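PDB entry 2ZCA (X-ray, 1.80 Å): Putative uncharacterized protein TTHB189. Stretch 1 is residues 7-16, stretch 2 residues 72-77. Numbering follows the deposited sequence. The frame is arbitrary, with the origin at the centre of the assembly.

Stretch 1 (7-16) FLDWLKRLQG
Stretch 2, residues 72-77: KDGDHQ

Stretch 1 is a helix already under way at F7, with phi/psi near -63/-42 and backbone N-to-O bonds four residues apart, such as L11 N to F7 O at 2.9 Å and K12 N to L8 O at 2.8 Å. Stretch 2 has no regular structure. It opens with a type I' turn from K72 to D75, closed by D75 N to K72 O at 3.0 Å, and then extends through H76 (phi/psi -85/123) and Q77 (-118/97). The two chains run in opposite senses: L8 lies nearest H76, CA to CA 8.5 Å, and K12 lies nearest G74, CA to CA 7.4 Å. L8, K12 and Q15, spaced four and three apart, bring one side of the helix to stretch 2; K12 and Q15 meet the turn, K12 also touches H76, and L8 meets H76 just beyond it. F7, D9, W10, L11, R13 and L14 stay out of reach.

L8 points its CA-to-CB bond toward stretch 2, with chi1 t and chi2 p. L8 CD2 sits 3.2 Å from the centroid of the H76 ring, only 11° off the normal, a CH-pi contact over the ring face. An aliphatic methyl suits a flat aromatic surface, and H76, with chi1 169° and chi2 -101°, also points toward the helix. The ring offers one face to L8 while its NE2 is hydrogen-bonded elsewhere in the structure.

One turn later, K12 leaves the helix sideways, but its m, m, t, t chain brings the end closer. K12 NZ donates to G74 O at 2.6 Å, a short bond in which the ammonium meets a backbone carbonyl of the turn. K12 CE also lies 4.1 Å from H76 CB, a van der Waals contact at the end of the side chain. Water 1 extends this link, accepting from K12 NZ at 3.3 Å and donating to H76 O at 2.9 Å.

Q15 points toward the turn with chi1 178°, chi2 157° and chi3 32°. Q15 NE2 donates to D73 O at 3.2 Å, nearly straight at 172°, while Q15 OE1 lies 3.6 Å from G74 CA and is hydrogen-bonded elsewhere. The amide thus supplies a donor for the D73 carbonyl in the turn and an acceptor for another partner.

Glycine suits position 74 on two counts. Its phi/psi of 68/19 has the positive phi that glycine readily adopts, and an ideal CB would lie 2.0 Å from Q15 OE1, a clash. D73 shares the left-handed conformation at 53/38. Beyond the turn, D75 points away from the helix, and D75 OD1 accepts from Q77 NE2 at 2.7 Å.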

# COMPACT_ATOMS: atom_id res chain seq x y z
N PHE A 7 0.62 3.77 11.26
CA PHE A 7 -0.49 2.98 10.74
C PHE A 7 -0.15 1.49 10.77
O PHE A 7 -1.02 0.65 11.03
CB PHE A 7 -0.83 3.41 9.31
CG PHE A 7 -2.14 2.88 8.81
CD1 PHE A 7 -3.30 3.05 9.57
CD2 PHE A 7 -2.23 2.21 7.60
CE1 PHE A 7 -4.52 2.55 9.12
CE2 PHE A 7 -3.45 1.71 7.14
CZ PHE A 7 -4.60 1.89 7.91
N LEU A 8 1.11 1.16 10.52
CA LEU A 8 1.52 -0.24 10.55
C LEU A 8 1.32 -0.80 11.95
O LEU A 8 0.89 -1.94 12.13
CB LEU A 8 2.99 -0.37 10.15
CG LEU A 8 3.56 -1.78 10.18
CD1 LEU A 8 2.77 -2.69 9.23
CD2 LEU A 8 5.02 -1.73 9.78
N ASP A 9 1.64 0.01 12.96
CA ASP A 9 1.47 -0.40 14.35
C ASP A 9 -0.01 -0.69 14.59
O ASP A 9 -0.37 -1.69 15.22
CB ASP A 9 1.95 0.70 15.30
CG ASP A 9 1.87 0.29 16.76
OD1 ASP A 9 2.63 -0.62 17.16
OD2 ASP A 9 1.05 0.87 17.50
N TRP A 10 -0.86 0.19 14.08
CA TRP A 10 -2.30 0.04 14.23
C TRP A 10 -2.78 -1.26 13.59
O TRP A 10 -3.53 -2.03 14.20
CB TRP A 10 -3.02 1.24 13.60
CG TRP A 10 -4.52 1.12 13.58
CD1 TRP A 10 -5.29 0.58 12.59
CD2 TRP A 10 -5.43 1.53 14.61
NE1 TRP A 10 -6.62 0.63 12.93
CE2 TRP A 10 -6.74 1.21 14.17
CE3 TRP A 10 -5.27 2.13 15.87
CZ2 TRP A 10 -7.88 1.47 14.94
CZ3 TRP A 10 -6.41 2.40 16.63
CH2 TRP A 10 -7.69 2.06 16.16
N LEU A 11 -2.35 -1.52 12.36
CA LEU A 11 -2.74 -2.74 11.67
C LEU A 11 -2.23 -3.98 12.40
O LEU A 11 -2.96 -4.96 12.53
CB LEU A 11 -2.22 -2.72 10.23
CG LEU A 11 -2.86 -1.64 9.35
CD1 LEU A 11 -2.19 -1.61 7.98
CD2 LEU A 11 -4.35 -1.91 9.21
N LYS A 12 -0.99 -3.93 12.89
CA LYS A 12 -0.42 -5.06 13.62
C LYS A 12 -1.19 -5.32 14.91
O LYS A 12 -1.37 -6.48 15.31
CB LYS A 12 1.06 -4.80 13.93
CG LYS A 12 1.98 -5.02 12.74
CD LYS A 12 1.93 -6.47 12.31
CE LYS A 12 2.71 -6.71 11.02
NZ LYS A 12 2.61 -8.13 10.61
N ARG A 13 -1.64 -4.26 15.55
CA ARG A 13 -2.40 -4.39 16.79
C ARG A 13 -3.74 -5.06 16.47
O ARG A 13 -4.20 -5.93 17.21
CB ARG A 13 -2.64 -3.01 17.41
CG ARG A 13 -3.45 -3.04 18.69
CD ARG A 13 -3.63 -1.64 19.26
NE ARG A 13 -4.39 -1.65 20.50
CZ ARG A 13 -4.70 -0.56 21.20
NH1 ARG A 13 -4.32 0.63 20.78
NH2 ARG A 13 -5.40 -0.67 22.33
N LEU A 14 -4.36 -4.64 15.36
CA LEU A 14 -5.63 -5.19 14.92
C LEU A 14 -5.49 -6.68 14.61
O LEU A 14 -6.33 -7.49 15.00
CB LEU A 14 -6.11 -4.48 13.65
CG LEU A 14 -7.45 -3.75 13.63
CD1 LEU A 14 -7.72 -3.27 12.21
CD2 LEU A 14 -8.56 -4.67 14.09
N GLN A 15 -4.43 -7.03 13.90
CA GLN A 15 -4.18 -8.41 13.53
C GLN A 15 -3.97 -9.29 14.76
O GLN A 15 -4.16 -10.51 14.70
CB GLN A 15 -2.98 -8.49 12.59
CG GLN A 15 -2.60 -9.91 12.17
CD GLN A 15 -1.82 -9.94 10.87
OE1 GLN A 15 -1.06 -9.02 10.57
NE2 GLN A 15 -1.99 -11.01 10.10
N GLY A 16 -3.59 -8.67 15.87
CA GLY A 16 -3.36 -9.42 17.09
C GLY A 16 -4.63 -9.57 17.93
O GLY A 16 -4.63 -10.27 18.94
N LYS A 72 -1.86 -9.49 1.68
CA LYS A 72 -0.61 -10.17 1.99
C LYS A 72 -0.64 -10.78 3.39
O LYS A 72 0.39 -11.18 3.94
CB LYS A 72 0.57 -9.19 1.86
CG LYS A 72 0.95 -8.88 0.41
CD LYS A 72 1.70 -10.05 -0.22
CE LYS A 72 2.05 -9.79 -1.68
NZ LYS A 72 2.83 -10.91 -2.28
N ASP A 73 -1.84 -10.85 3.96
CA ASP A 73 -2.03 -11.41 5.29
C ASP A 73 -1.12 -10.78 6.34
O ASP A 73 -0.61 -11.46 7.24
CB ASP A 73 -1.81 -12.93 5.25
CG ASP A 73 -2.50 -13.65 6.38
OD1 ASP A 73 -3.72 -13.42 6.57
OD2 ASP A 73 -1.84 -14.44 7.08
N GLY A 74 -0.90 -9.47 6.22
CA GLY A 74 -0.07 -8.74 7.16
C GLY A 74 1.42 -9.06 7.15
O GLY A 74 2.12 -8.76 8.12
N ASP A 75 1.91 -9.65 6.07
CA ASP A 75 3.33 -9.98 6.00
C ASP A 75 4.18 -8.75 5.70
O ASP A 75 4.60 -8.52 4.56
CB ASP A 75 3.57 -11.07 4.95
CG ASP A 75 5.02 -11.54 4.93
OD1 ASP A 75 5.73 -11.38 5.95
OD2 ASP A 75 5.45 -12.09 3.89
N HIS A 76 4.43 -7.96 6.73
CA HIS A 76 5.24 -6.75 6.59
C HIS A 76 6.72 -7.10 6.71
O HIS A 76 7.16 -7.68 7.70
CB HIS A 76 4.85 -5.73 7.67
CG HIS A 76 5.79 -4.58 7.76
ND1 HIS A 76 6.76 -4.48 8.74
CD2 HIS A 76 5.94 -3.48 6.98
CE1 HIS A 76 7.47 -3.38 8.55
NE2 HIS A 76 6.99 -2.76 7.49
N GLN A 77 7.48 -6.75 5.67
CA GLN A 77 8.92 -7.01 5.64
C GLN A 77 9.64 -5.68 5.55
O GLN A 77 9.78 -5.11 4.46
CB GLN A 77 9.27 -7.87 4.43
CG GLN A 77 8.67 -9.27 4.43
CD GLN A 77 9.27 -10.17 5.51
OE1 GLN A 77 10.48 -10.21 5.69
NE2 GLN A 77 8.41 -10.89 6.22
O HOH W 1 5.49 -9.20 9.55